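Local atomic coordinates of nucleoporin nup120 (Schizosaccharomyces pombe, PDB entry 4GQ2), a protein that serves as a structural constituent of the nuclear pore complex, whose components can also dock transiently associated nuclear transport factors. Residues Ser591-Ile596 with Phe696-Ser701; Tyr610-Thr615 with Lys720-Leu725; Ser684-Phe689 with Ser733-Asn738. All coordinates share one frame; numbering follows the deposited sequence.

Contact 1 (Ser591-Ile596 with Phe696-Ser701)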
ATOM      1  N   SER A 591     -13.764  13.950  -5.082  1.00 52.77           N
ATOM      2  CA  SER A 591     -14.875  13.083  -5.453  1.00 42.09           C
ATOM      3  C   SER A 591     -14.983  12.901  -6.971  1.00 43.31           C
ATOM      4  O   SER A 591     -15.234  11.798  -7.451  1.00 49.79           O
ATOM      5  CB  SER A 591     -16.177  13.641  -4.859  1.00 44.44           C
ATOM      6  OG  SER A 591     -17.323  13.066  -5.466  1.00 58.55           O
ATOM      7  N   THR A 592     -14.793  13.985  -7.718  1.00 44.76           N
ATOM      8  CA  THR A 592     -14.797  13.927  -9.178  1.00 44.43           C
ATOM      9  C   THR A 592     -13.591  13.133  -9.676  1.00 36.17           C
ATOM     10  O   THR A 592     -13.725  12.303 -10.574  1.00 36.34           O
ATOM     11  CB  THR A 592     -14.811  15.341  -9.816  1.00 47.67           C
ATOM     12  OG1 THR A 592     -15.976  16.060  -9.384  1.00 48.07           O
ATOM     13  CG2 THR A 592     -14.826  15.258 -11.331  1.00 36.07           C
ATOM     14  N   LEU A 593     -12.425  13.382  -9.080  1.00 35.43           N
ATOM     15  CA  LEU A 593     -11.190  12.684  -9.451  1.00 35.14           C
ATOM     16  C   LEU A 593     -11.321  11.188  -9.270  1.00 40.20           C
ATOM     17  O   LEU A 593     -10.821  10.398 -10.080  1.00 37.67           O
ATOM     18  CB  LEU A 593     -10.008  13.178  -8.616  1.00 30.30           C
ATOM     19  CG  LEU A 593      -9.330  14.458  -9.100  1.00 44.86           C
ATOM     20  CD1 LEU A 593      -8.119  14.791  -8.236  1.00 37.43           C
ATOM     21  CD2 LEU A 593      -8.929  14.321 -10.565  1.00 53.87           C
ATOM     22  N   SER A 594     -12.009  10.809  -8.198  1.00 38.77           N
ATOM     23  CA  SER A 594     -12.189   9.414  -7.851  1.00 36.23           C
ATOM     24  C   SER A 594     -13.059   8.729  -8.902  1.00 34.15           C
ATOM     25  O   SER A 594     -12.843   7.557  -9.235  1.00 38.80           O
ATOM     26  CB  SER A 594     -12.784   9.308  -6.447  1.00 39.71           C
ATOM     27  OG  SER A 594     -13.041   7.967  -6.102  1.00 53.50           O
ATOM     28  N   GLU A 595     -14.022   9.472  -9.440  1.00 29.28           N
ATOM     29  CA  GLU A 595     -14.900   8.953 -10.489  1.00 35.86           C
ATOM     30  C   GLU A 595     -14.164   8.860 -11.824  1.00 45.09           C
ATOM     31  O   GLU A 595     -14.373   7.917 -12.599  1.00 42.94           O
ATOM     32  CB  GLU A 595     -16.158   9.820 -10.628  1.00 46.52           C
ATOM     33  CG  GLU A 595     -17.067   9.767  -9.407  1.00 52.45           C
ATOM     34  CD  GLU A 595     -18.389  10.484  -9.604  1.00 64.30           C
ATOM     35  OE1 GLU A 595     -18.419  11.731  -9.492  1.00 57.71           O
ATOM     36  OE2 GLU A 595     -19.406   9.793  -9.844  1.00 67.57           O
ATOM     37  N   ILE A 596     -13.297   9.842 -12.077  1.00 40.50           N
ATOM     38  CA  ILE A 596     -12.500   9.896 -13.293  1.00 36.59           C
ATOM     39  C   ILE A 596     -11.523   8.712 -13.370  1.00 39.13           C
ATOM     40  O   ILE A 596     -11.395   8.058 -14.420  1.00 40.55           O
ATOM     41  CB  ILE A 596     -11.784  11.254 -13.413  1.00 36.28           C
ATOM     42  CG1 ILE A 596     -12.777  12.314 -13.896  1.00 38.33           C
ATOM     43  CG2 ILE A 596     -10.595  11.173 -14.356  1.00 34.14           C
ATOM     44  CD1 ILE A 596     -12.280  13.743 -13.766  1.00 40.87           C
ATOM     45  N   PHE A 696      -3.301  16.033 -19.135  1.00 42.13           N
ATOM     46  CA  PHE A 696      -3.181  15.945 -20.591  1.00 42.39           C
ATOM     47  C   PHE A 696      -4.373  15.216 -21.207  1.00 43.62           C
ATOM     48  O   PHE A 696      -4.970  15.698 -22.176  1.00 38.95           O
ATOM     49  CB  PHE A 696      -1.859  15.278 -20.999  1.00 40.08           C
ATOM     50  CG  PHE A 696      -0.639  16.122 -20.740  1.00 38.49           C
ATOM     51  CD1 PHE A 696      -0.526  17.397 -21.284  1.00 43.41           C
ATOM     52  CD2 PHE A 696       0.407  15.634 -19.968  1.00 54.39           C
ATOM     53  CE1 PHE A 696       0.600  18.171 -21.046  1.00 52.72           C
ATOM     54  CE2 PHE A 696       1.538  16.405 -19.725  1.00 48.54           C
ATOM     55  CZ  PHE A 696       1.635  17.674 -20.267  1.00 46.44           C
ATOM     56  N   ILE A 697      -4.718  14.063 -20.634  1.00 38.00           N
ATOM     57  CA  ILE A 697      -5.937  13.343 -21.012  1.00 36.54           C
ATOM     58  C   ILE A 697      -7.150  14.270 -20.947  1.00 34.10           C
ATOM     59  O   ILE A 697      -7.940  14.307 -21.890  1.00 45.57           O
ATOM     60  CB  ILE A 697      -6.172  12.073 -20.149  1.00 35.08           C
ATOM     61  CG1 ILE A 697      -5.098  11.020 -20.443  1.00 31.16           C
ATOM     62  CG2 ILE A 697      -7.560  11.492 -20.401  1.00 33.55           C
ATOM     63  CD1 ILE A 697      -5.071   9.853 -19.473  1.00 30.24           C
ATOM     64  N   PHE A 698      -7.286  15.031 -19.860  1.00 32.17           N
ATOM     65  CA  PHE A 698      -8.421  15.961 -19.729  1.00 37.06           C
ATOM     66  C   PHE A 698      -8.402  16.974 -20.873  1.00 45.34           C
ATOM     67  O   PHE A 698      -9.440  17.300 -21.461  1.00 40.83           O
ATOM     68  CB  PHE A 698      -8.387  16.734 -18.406  1.00 33.93           C
ATOM     69  CG  PHE A 698      -8.499  15.883 -17.172  1.00 36.08           C
ATOM     70  CD1 PHE A 698      -8.804  14.530 -17.242  1.00 35.40           C
ATOM     71  CD2 PHE A 698      -8.333  16.465 -15.913  1.00 34.34           C
ATOM     72  CE1 PHE A 698      -8.893  13.764 -16.086  1.00 37.44           C
ATOM     73  CE2 PHE A 698      -8.435  15.709 -14.758  1.00 34.23           C
ATOM     74  CZ  PHE A 698      -8.712  14.354 -14.845  1.00 34.59           C
ATOM     75  N   LEU A 699      -7.203  17.469 -21.173  1.00 48.61           N
ATOM     76  CA  LEU A 699      -7.002  18.472 -22.208  1.00 49.15           C
ATOM     77  C   LEU A 699      -7.375  17.938 -23.593  1.00 42.39           C
ATOM     78  O   LEU A 699      -8.163  18.559 -24.312  1.00 40.99           O
ATOM     79  CB  LEU A 699      -5.553  18.954 -22.179  1.00 54.18           C
ATOM     80  CG  LEU A 699      -5.230  20.375 -22.638  1.00 56.14           C
ATOM     81  CD1 LEU A 699      -6.044  21.408 -21.874  1.00 50.62           C
ATOM     82  CD2 LEU A 699      -3.743  20.616 -22.453  1.00 46.06           C
ATOM     83  N   LEU A 700      -6.832  16.774 -23.942  1.00 36.81           N
ATOM     84  CA  LEU A 700      -7.148  16.100 -25.204  1.00 39.43           C
ATOM     85  C   LEU A 700      -8.642  15.816 -25.354  1.00 45.13           C
ATOM     86  O   LEU A 700      -9.219  16.032 -26.421  1.00 57.10           O
ATOM     87  CB  LEU A 700      -6.325  14.813 -25.342  1.00 39.89           C
ATOM     88  CG  LEU A 700      -5.024  14.860 -26.155  1.00 50.50           C
ATOM     89  CD1 LEU A 700      -4.477  16.270 -26.370  1.00 44.45           C
ATOM     90  CD2 LEU A 700      -3.962  13.950 -25.551  1.00 49.98           C
ATOM     91  N   SER A 701      -9.263  15.360 -24.271  1.00 43.38           N
ATOM     92  CA  SER A 701     -10.701  15.116 -24.229  1.00 42.87           C
ATOM     93  C   SER A 701     -11.541  16.377 -24.444  1.00 44.12           C
ATOM     94  O   SER A 701     -12.608  16.318 -25.058  1.00 48.78           O
ATOM     95  CB  SER A 701     -11.076  14.460 -22.896  1.00 45.89           C
ATOM     96  OG  SER A 701     -12.474  14.504 -22.686  1.00 41.34           O
TER
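Ile596 and Phe698 reach for each other from opposite directions across the gap between helix 590-605 and helix 672-703, and the far end of the phenyl ring is where they meet. Ile596 brings two methyls. CG2 sits 3.6 Å from Phe698 CE1 and nearly as close to CZ, near the ring plane, so the isoleucine abuts the edge of the aromatic group and does not lie over a face. The CD1 methyl of Ile596 adds a second touch, 3.8 Å from Phe698 CZ. With chi1 at -78°, Ile596 has CG2 anti to the backbone N and CG1 anti to the carbonyl carbon, which places CG2 beside the CE1-CZ edge, with CD1 of the other branch nearby. Leu593, one turn earlier on the same helix, makes a longer contact at the same edge: its CD2 comes 4.3 Å from Phe698 CZ, again near the ring plane. The phenyl edge is therefore met by branched side chains from two successive turns. The backbones stay well apart, with 9.7 Å between Ile596 CA and Phe698 CA; the aromatic side chain spans about half of that distance, and the isoleucine methyls cover much of the rest. The contact is wholly apolar and small, burying 111 Å² in all, yet Ile596 and Phe698 are both buried in the helical part of the protein. Other helices enclose the pair. The ring of Phe698 meets that of His585, their planes about 20° apart, and also touches Leu584, so helix 571-585 borders it. Ile596 packs on His623 of helix 612-624, the same helix whose Leu616 O is hydrogen-bonded to Ser701 OG. On another side of helix 672-703, Phe696 and Ile697 pack on Leu725 of helix 719-739, and Ile697 also reaches Phe722.

Contact 2 (Tyr610-Thr615 with Lys720-Leu725)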
ATOM      1  N   TYR A 610     -16.331   1.270 -27.282  1.00106.21           N
ATOM      2  CA  TYR A 610     -16.559   2.278 -28.308  1.00111.19           C
ATOM      3  C   TYR A 610     -15.282   2.480 -29.105  1.00 95.68           C
ATOM      4  O   TYR A 610     -14.206   2.003 -28.724  1.00 80.76           O
ATOM      5  CB  TYR A 610     -16.955   3.632 -27.707  1.00125.67           C
ATOM      6  CG  TYR A 610     -18.017   3.620 -26.633  1.00139.74           C
ATOM      7  CD1 TYR A 610     -19.336   3.269 -26.921  1.00147.28           C
ATOM      8  CD2 TYR A 610     -17.705   4.008 -25.332  1.00140.34           C
ATOM      9  CE1 TYR A 610     -20.307   3.277 -25.930  1.00163.28           C
ATOM     10  CE2 TYR A 610     -18.665   4.021 -24.337  1.00149.68           C
ATOM     11  CZ  TYR A 610     -19.962   3.655 -24.638  1.00167.46           C
ATOM     12  OH  TYR A 610     -20.907   3.674 -23.641  1.00172.66           O
ATOM     13  N   SER A 611     -15.409   3.203 -30.211  1.00 91.38           N
ATOM     14  CA  SER A 611     -14.256   3.706 -30.932  1.00 75.34           C
ATOM     15  C   SER A 611     -13.489   4.638 -30.009  1.00 68.02           C
ATOM     16  O   SER A 611     -14.001   5.065 -28.971  1.00 73.02           O
ATOM     17  CB  SER A 611     -14.712   4.481 -32.164  1.00 83.25           C
ATOM     18  OG  SER A 611     -15.441   5.640 -31.789  1.00 72.09           O
ATOM     19  N   LEU A 612     -12.267   4.964 -30.403  1.00 62.67           N
ATOM     20  CA  LEU A 612     -11.435   5.885 -29.650  1.00 67.92           C
ATOM     21  C   LEU A 612     -12.136   7.223 -29.370  1.00 67.29           C
ATOM     22  O   LEU A 612     -12.154   7.696 -28.233  1.00 63.64           O
ATOM     23  CB  LEU A 612     -10.115   6.105 -30.394  1.00 54.95           C
ATOM     24  CG  LEU A 612      -8.945   6.684 -29.605  1.00 73.73           C
ATOM     25  CD1 LEU A 612      -7.640   6.135 -30.151  1.00 84.73           C
ATOM     26  CD2 LEU A 612      -8.945   8.204 -29.643  1.00 93.23           C
ATOM     27  N   PHE A 613     -12.721   7.828 -30.397  1.00 67.94           N
ATOM     28  CA  PHE A 613     -13.223   9.192 -30.263  1.00 66.47           C
ATOM     29  C   PHE A 613     -14.643   9.289 -29.723  1.00 64.15           C
ATOM     30  O   PHE A 613     -15.093  10.372 -29.346  1.00 67.31           O
ATOM     31  CB  PHE A 613     -13.023   9.981 -31.559  1.00 63.67           C
ATOM     32  CG  PHE A 613     -11.579  10.285 -31.846  1.00 67.81           C
ATOM     33  CD1 PHE A 613     -10.796   9.395 -32.581  1.00 70.08           C
ATOM     34  CD2 PHE A 613     -10.991  11.446 -31.357  1.00 63.29           C
ATOM     35  CE1 PHE A 613      -9.460   9.665 -32.836  1.00 72.33           C
ATOM     36  CE2 PHE A 613      -9.654  11.720 -31.605  1.00 67.55           C
ATOM     37  CZ  PHE A 613      -8.887  10.828 -32.343  1.00 76.25           C
ATOM     38  N   ASP A 614     -15.337   8.156 -29.670  1.00 58.03           N
ATOM     39  CA  ASP A 614     -16.582   8.065 -28.913  1.00 67.58           C
ATOM     40  C   ASP A 614     -16.289   8.087 -27.412  1.00 59.77           C
ATOM     41  O   ASP A 614     -17.019   8.718 -26.642  1.00 61.45           O
ATOM     42  CB  ASP A 614     -17.360   6.794 -29.274  1.00 72.87           C
ATOM     43  CG  ASP A 614     -18.061   6.889 -30.620  1.00 85.61           C
ATOM     44  OD1 ASP A 614     -18.376   8.011 -31.071  1.00 83.48           O
ATOM     45  OD2 ASP A 614     -18.305   5.824 -31.227  1.00104.11           O
ATOM     46  N   THR A 615     -15.220   7.398 -27.011  1.00 60.64           N
ATOM     47  CA  THR A 615     -14.822   7.316 -25.604  1.00 66.69           C
ATOM     48  C   THR A 615     -14.377   8.672 -25.059  1.00 59.74           C
ATOM     49  O   THR A 615     -14.783   9.063 -23.964  1.00 64.61           O
ATOM     50  CB  THR A 615     -13.726   6.248 -25.350  1.00 73.29           C
ATOM     51  OG1 THR A 615     -12.667   6.394 -26.300  1.00 81.64           O
ATOM     52  CG2 THR A 615     -14.295   4.843 -25.459  1.00 76.38           C
ATOM     53  N   LYS A 720      -2.840   8.789 -31.251  1.00 56.66           N
ATOM     54  CA  LYS A 720      -1.629   8.089 -30.835  1.00 55.03           C
ATOM     55  C   LYS A 720      -1.061   8.684 -29.551  1.00 51.80           C
ATOM     56  O   LYS A 720      -0.523   7.967 -28.709  1.00 46.33           O
ATOM     57  CB  LYS A 720      -0.561   8.114 -31.932  1.00 58.79           C
ATOM     58  CG  LYS A 720      -0.842   7.196 -33.109  1.00 81.51           C
ATOM     59  CD  LYS A 720       0.456   6.744 -33.769  1.00 93.73           C
ATOM     60  CE  LYS A 720       0.275   6.443 -35.251  1.00 99.05           C
ATOM     61  NZ  LYS A 720      -0.747   5.392 -35.522  1.00102.12           N
ATOM     62  N   LEU A 721      -1.182  10.001 -29.418  1.00 48.60           N
ATOM     63  CA  LEU A 721      -0.758  10.697 -28.219  1.00 50.36           C
ATOM     64  C   LEU A 721      -1.665  10.316 -27.034  1.00 46.95           C
ATOM     65  O   LEU A 721      -1.176  10.045 -25.939  1.00 37.99           O
ATOM     66  CB  LEU A 721      -0.738  12.219 -28.457  1.00 47.77           C
ATOM     67  CG  LEU A 721      -0.456  13.143 -27.262  1.00 53.73           C
ATOM     68  CD1 LEU A 721       0.874  12.813 -26.588  1.00 50.43           C
ATOM     69  CD2 LEU A 721      -0.498  14.599 -27.694  1.00 53.36           C
ATOM     70  N   PHE A 722      -2.975  10.289 -27.272  1.00 40.23           N
ATOM     71  CA  PHE A 722      -3.944   9.901 -26.256  1.00 39.52           C
ATOM     72  C   PHE A 722      -3.726   8.462 -25.784  1.00 47.87           C
ATOM     73  O   PHE A 722      -3.662   8.209 -24.579  1.00 47.28           O
ATOM     74  CB  PHE A 722      -5.374  10.096 -26.775  1.00 38.99           C
ATOM     75  CG  PHE A 722      -6.435   9.567 -25.851  1.00 49.23           C
ATOM     76  CD1 PHE A 722      -6.519  10.009 -24.534  1.00 52.17           C
ATOM     77  CD2 PHE A 722      -7.359   8.631 -26.300  1.00 56.35           C
ATOM     78  CE1 PHE A 722      -7.495   9.522 -23.683  1.00 59.55           C
ATOM     79  CE2 PHE A 722      -8.341   8.140 -25.453  1.00 62.17           C
ATOM     80  CZ  PHE A 722      -8.408   8.586 -24.143  1.00 59.10           C
ATOM     81  N   LEU A 723      -3.598   7.531 -26.731  1.00 44.70           N
ATOM     82  CA  LEU A 723      -3.376   6.119 -26.401  1.00 42.64           C
ATOM     83  C   LEU A 723      -2.117   5.914 -25.570  1.00 39.79           C
ATOM     84  O   LEU A 723      -2.106   5.130 -24.616  1.00 46.71           O
ATOM     85  CB  LEU A 723      -3.325   5.255 -27.663  1.00 35.93           C
ATOM     86  CG  LEU A 723      -4.684   4.940 -28.293  1.00 52.68           C
ATOM     87  CD1 LEU A 723      -4.506   4.371 -29.694  1.00 54.12           C
ATOM     88  CD2 LEU A 723      -5.514   3.995 -27.430  1.00 45.42           C
ATOM     89  N   SER A 724      -1.067   6.630 -25.953  1.00 38.47           N
ATOM     90  CA  SER A 724       0.208   6.649 -25.252  1.00 37.60           C
ATOM     91  C   SER A 724       0.050   7.130 -23.798  1.00 34.78           C
ATOM     92  O   SER A 724       0.704   6.623 -22.898  1.00 33.61           O
ATOM     93  CB  SER A 724       1.160   7.594 -25.999  1.00 34.13           C
ATOM     94  OG  SER A 724       2.447   7.565 -25.426  1.00 50.28           O
ATOM     95  N   LEU A 725      -0.815   8.119 -23.590  1.00 32.75           N
ATOM     96  CA  LEU A 725      -1.074   8.650 -22.259  1.00 40.49           C
ATOM     97  C   LEU A 725      -1.877   7.670 -21.409  1.00 37.26           C
ATOM     98  O   LEU A 725      -1.606   7.511 -20.214  1.00 32.78           O
ATOM     99  CB  LEU A 725      -1.788   9.996 -22.341  1.00 39.26           C
ATOM    100  CG  LEU A 725      -0.924  11.158 -22.836  1.00 35.22           C
ATOM    101  CD1 LEU A 725      -1.830  12.330 -23.158  1.00 40.38           C
ATOM    102  CD2 LEU A 725       0.124  11.554 -21.808  1.00 32.22           C
TER
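The ring of Phe722 meets Leu612 obliquely: CD2 of the leucine lies 3.7 Å from CD2 of the phenylalanine. That same Leu612 methyl also covers one face of the Phe613 ring, 3.5 Å above its plane and offset toward the rim, so a single methyl touches two aromatic groups. The Tyr610 ring, which is poorly ordered, has Thr615 CG2 at its edge, in the ring plane. The setting is the helical domain of Nup120, where the first turn of helix 612-624 packs on the beginning of helix 719-739, and Leu612 carries the contact. Its CG stands anti to the backbone N (chi1 -162°), which carries the branch point toward helix 719-739; from there the two methyls part. CD2 takes Phe722, while CD1 lies 3.6 Å from Leu723 CD1 and almost as near to Leu723 CG. Leu612 and Phe722 pass alongside each other, pointing opposite ways, whereas Leu612 and Leu723 run at a slant to one another. The closest pair of alpha carbons, those of Leu612 and Leu723, is 8.7 Å apart. Phe722 is buried, whereas Leu723 lies at the exposed border, so the contact runs from the helical core out to the surface. Just before Leu612, the first residue of helix 612-624, Ser611 takes the N-cap position: its OG accepts a bond from Asp614 N at 3.3 Å, with an N-H...O angle of 147°.

Contact 3 (Ser684-Phe689 with Ser733-Asn738)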
ATOM      1  N   SER A 684       5.995   8.880  -4.402  1.00 36.48           N
ATOM      2  CA  SER A 684       5.948  10.332  -4.480  1.00 34.37           C
ATOM      3  C   SER A 684       6.068  10.842  -5.929  1.00 32.23           C
ATOM      4  O   SER A 684       5.364  11.760  -6.328  1.00 32.98           O
ATOM      5  CB  SER A 684       7.029  10.921  -3.572  1.00 30.21           C
ATOM      6  OG  SER A 684       7.120  12.312  -3.752  1.00 50.90           O
ATOM      7  N   ILE A 685       6.953  10.235  -6.715  1.00 38.69           N
ATOM      8  CA  ILE A 685       7.097  10.589  -8.130  1.00 40.63           C
ATOM      9  C   ILE A 685       5.866  10.172  -8.946  1.00 37.91           C
ATOM     10  O   ILE A 685       5.344  10.958  -9.746  1.00 42.74           O
ATOM     11  CB  ILE A 685       8.383   9.987  -8.754  1.00 49.51           C
ATOM     12  CG1 ILE A 685       9.641  10.453  -8.009  1.00 38.69           C
ATOM     13  CG2 ILE A 685       8.491  10.345 -10.231  1.00 48.56           C
ATOM     14  CD1 ILE A 685       9.645  11.921  -7.659  1.00 41.63           C
ATOM     15  N   LEU A 686       5.400   8.945  -8.725  1.00 34.96           N
ATOM     16  CA  LEU A 686       4.253   8.396  -9.459  1.00 32.23           C
ATOM     17  C   LEU A 686       2.952   9.168  -9.276  1.00 28.64           C
ATOM     18  O   LEU A 686       2.141   9.210 -10.191  1.00 33.22           O
ATOM     19  CB  LEU A 686       4.043   6.916  -9.133  1.00 30.20           C
ATOM     20  CG  LEU A 686       5.138   5.943  -9.587  1.00 32.36           C
ATOM     21  CD1 LEU A 686       4.912   4.589  -8.963  1.00 38.63           C
ATOM     22  CD2 LEU A 686       5.218   5.805 -11.096  1.00 37.23           C
ATOM     23  N   LYS A 687       2.798   9.801  -8.148  1.00 29.62           N
ATOM     24  CA  LYS A 687       1.641  10.596  -7.909  1.00 35.01           C
ATOM     25  C   LYS A 687       1.629  11.837  -8.743  1.00 33.34           C
ATOM     26  O   LYS A 687       0.630  12.241  -9.217  1.00 35.45           O
ATOM     27  CB  LYS A 687       1.576  10.994  -6.465  1.00 20.00           C
ATOM     28  CG  LYS A 687       0.782  10.069  -5.612  1.00 20.00           C
ATOM     29  CD  LYS A 687       1.146  10.308  -4.180  1.00 20.00           C
ATOM     30  CE  LYS A 687       0.061   9.832  -3.266  1.00 20.00           C
ATOM     31  NZ  LYS A 687       0.646   9.194  -2.074  1.00 20.00           N
ATOM     32  N   LYS A 688       2.772  12.443  -8.900  1.00 33.78           N
ATOM     33  CA  LYS A 688       2.928  13.612  -9.759  1.00 32.02           C
ATOM     34  C   LYS A 688       2.788  13.222 -11.230  1.00 31.42           C
ATOM     35  O   LYS A 688       2.128  13.913 -11.994  1.00 32.27           O
ATOM     36  CB  LYS A 688       4.237  14.345  -9.460  1.00 35.75           C
ATOM     37  CG  LYS A 688       4.377  14.713  -7.990  1.00 39.69           C
ATOM     38  CD  LYS A 688       5.416  15.795  -7.750  1.00 59.15           C
ATOM     39  CE  LYS A 688       5.391  16.293  -6.310  1.00 41.80           C
ATOM     40  NZ  LYS A 688       6.157  15.381  -5.415  1.00 49.43           N
ATOM     41  N   PHE A 689       3.357  12.086 -11.615  1.00 33.64           N
ATOM     42  CA  PHE A 689       3.124  11.566 -12.963  1.00 36.33           C
ATOM     43  C   PHE A 689       1.636  11.366 -13.286  1.00 36.57           C
ATOM     44  O   PHE A 689       1.161  11.842 -14.319  1.00 46.00           O
ATOM     45  CB  PHE A 689       3.939  10.290 -13.229  1.00 39.28           C
ATOM     46  CG  PHE A 689       5.283  10.556 -13.846  1.00 37.06           C
ATOM     47  CD1 PHE A 689       5.379  11.147 -15.100  1.00 37.65           C
ATOM     48  CD2 PHE A 689       6.450  10.221 -13.178  1.00 33.35           C
ATOM     49  CE1 PHE A 689       6.616  11.403 -15.672  1.00 40.14           C
ATOM     50  CE2 PHE A 689       7.691  10.466 -13.748  1.00 40.78           C
ATOM     51  CZ  PHE A 689       7.775  11.056 -14.997  1.00 37.73           C
ATOM     52  N   SER A 733      -0.805   4.135 -12.454  1.00 30.18           N
ATOM     53  CA  SER A 733      -1.891   3.853 -11.505  1.00 31.75           C
ATOM     54  C   SER A 733      -1.794   2.443 -10.949  1.00 30.72           C
ATOM     55  O   SER A 733      -2.068   2.219  -9.777  1.00 33.15           O
ATOM     56  CB  SER A 733      -3.268   4.091 -12.141  1.00 33.74           C
ATOM     57  OG  SER A 733      -3.379   5.427 -12.619  1.00 35.30           O
ATOM     58  N   PHE A 734      -1.394   1.496 -11.791  1.00 28.04           N
ATOM     59  CA  PHE A 734      -1.079   0.146 -11.338  1.00 29.85           C
ATOM     60  C   PHE A 734      -0.048   0.153 -10.198  1.00 36.58           C
ATOM     61  O   PHE A 734      -0.306  -0.369  -9.103  1.00 38.33           O
ATOM     62  CB  PHE A 734      -0.625  -0.701 -12.528  1.00 27.48           C
ATOM     63  CG  PHE A 734       0.066  -1.975 -12.151  1.00 25.88           C
ATOM     64  CD1 PHE A 734      -0.654  -3.054 -11.662  1.00 25.60           C
ATOM     65  CD2 PHE A 734       1.446  -2.113 -12.340  1.00 26.64           C
ATOM     66  CE1 PHE A 734      -0.014  -4.244 -11.333  1.00 30.12           C
ATOM     67  CE2 PHE A 734       2.092  -3.294 -12.009  1.00 25.60           C
ATOM     68  CZ  PHE A 734       1.362  -4.360 -11.501  1.00 28.53           C
ATOM     69  N   LEU A 735       1.098   0.779 -10.435  1.00 28.06           N
ATOM     70  CA  LEU A 735       2.132   0.869  -9.403  1.00 27.84           C
ATOM     71  C   LEU A 735       1.712   1.634  -8.143  1.00 32.49           C
ATOM     72  O   LEU A 735       2.135   1.285  -7.038  1.00 31.66           O
ATOM     73  CB  LEU A 735       3.436   1.427  -9.972  1.00 26.09           C
ATOM     74  CG  LEU A 735       4.119   0.492 -10.983  1.00 30.73           C
ATOM     75  CD1 LEU A 735       5.212   1.231 -11.729  1.00 28.99           C
ATOM     76  CD2 LEU A 735       4.681  -0.756 -10.310  1.00 26.79           C
ATOM     77  N   LEU A 736       0.880   2.664  -8.301  1.00 33.68           N
ATOM     78  CA  LEU A 736       0.353   3.395  -7.147  1.00 30.14           C
ATOM     79  C   LEU A 736      -0.514   2.476  -6.265  1.00 30.78           C
ATOM     80  O   LEU A 736      -0.513   2.593  -5.036  1.00 26.79           O
ATOM     81  CB  LEU A 736      -0.410   4.665  -7.575  1.00 31.59           C
ATOM     82  CG  LEU A 736       0.506   5.824  -8.002  1.00 31.44           C
ATOM     83  CD1 LEU A 736      -0.270   6.994  -8.582  1.00 30.42           C
ATOM     84  CD2 LEU A 736       1.366   6.299  -6.839  1.00 33.84           C
ATOM     85  N   GLU A 737      -1.214   1.539  -6.897  1.00 31.01           N
ATOM     86  CA  GLU A 737      -1.966   0.530  -6.169  1.00 35.24           C
ATOM     87  C   GLU A 737      -1.018  -0.447  -5.463  1.00 32.57           C
ATOM     88  O   GLU A 737      -1.388  -1.075  -4.476  1.00 42.28           O
ATOM     89  CB  GLU A 737      -2.943  -0.203  -7.101  1.00 40.56           C
ATOM     90  CG  GLU A 737      -4.280  -0.533  -6.447  1.00 54.86           C
ATOM     91  CD  GLU A 737      -5.182  -1.421  -7.298  1.00 66.76           C
ATOM     92  OE1 GLU A 737      -5.546  -2.528  -6.824  1.00 53.48           O
ATOM     93  OE2 GLU A 737      -5.534  -1.011  -8.429  1.00 57.84           O
ATOM     94  N   ASN A 738       0.213  -0.559  -5.952  1.00 36.47           N
ATOM     95  CA  ASN A 738       1.193  -1.445  -5.323  1.00 33.59           C
ATOM     96  C   ASN A 738       1.797  -0.824  -4.052  1.00 32.68           C
ATOM     97  O   ASN A 738       2.375  -1.521  -3.204  1.00 29.50           O
ATOM     98  CB  ASN A 738       2.296  -1.817  -6.324  1.00 28.90           C
ATOM     99  CG  ASN A 738       1.892  -2.946  -7.256  1.00 33.07           C
ATOM    100  OD1 ASN A 738       2.389  -4.063  -7.130  1.00 39.63           O
ATOM    101  ND2 ASN A 738       0.994  -2.661  -8.204  1.00 28.58           N
TER
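An oblique antiparallel helix-helix crossing joins helices 672-703 and 719-739 through Leu686, Leu735 and Leu736. The axes of the two short segments come within 9.6 Å, with 144° between their directions, and the CA atoms of Leu686 and Leu736 are 6.8 Å apart. Leu736, with CG anti to the carbonyl carbon (chi1 -76°), extends to the backbone of the other helix: its CD2 packs 3.6 Å from Leu686 CB, and its CD1 lies equally near Leu686 O. The same CD2 is 4.0 Å from Lys687 CG, at the exposed border, where the lysine NZ forms a salt bridge with Asp683. Leu686 answers with its own tip, setting CD1 3.6 Å from Leu735 CB. In this helical part of the chain, helix 790-803 joins the pair, since Ile802 touches both Leu686 and Leu735. On the other flank of helix 719-739, Phe734 packs on helix 812-822. One face of its ring carries Asn738 ND2, 3.6 Å above the plane and over the centre. The same nitrogen donates to Phe734 O at 2.8 Å, lying 51° out of the carbonyl plane, while that oxygen stays almost in the plane of the asparagine amide.

How the contacts relate
From the N terminus, helix 590-605 supplies the first half of contact 1 and the following helix 612-624 the first half of contact 2. Helix 672-703 then gives contact 3 its first segment and closes contact 1 about a hundred residues after it opened. Helix 719-739 closes contact 2, over a similar span, and then contact 3, over only 43 intervening residues. No contact nests inside another: every pair crosses. Contacts 1 and 2 touch, Leu700 CD2 being 3.6 Å from Leu725 CD1, whereas contact 3 touches neither, its nearest atoms lying about 7 Å from contact 1 and about 8 Å from contact 2. Together they tie two earlier helices to the 672-703 and 719-739 pair.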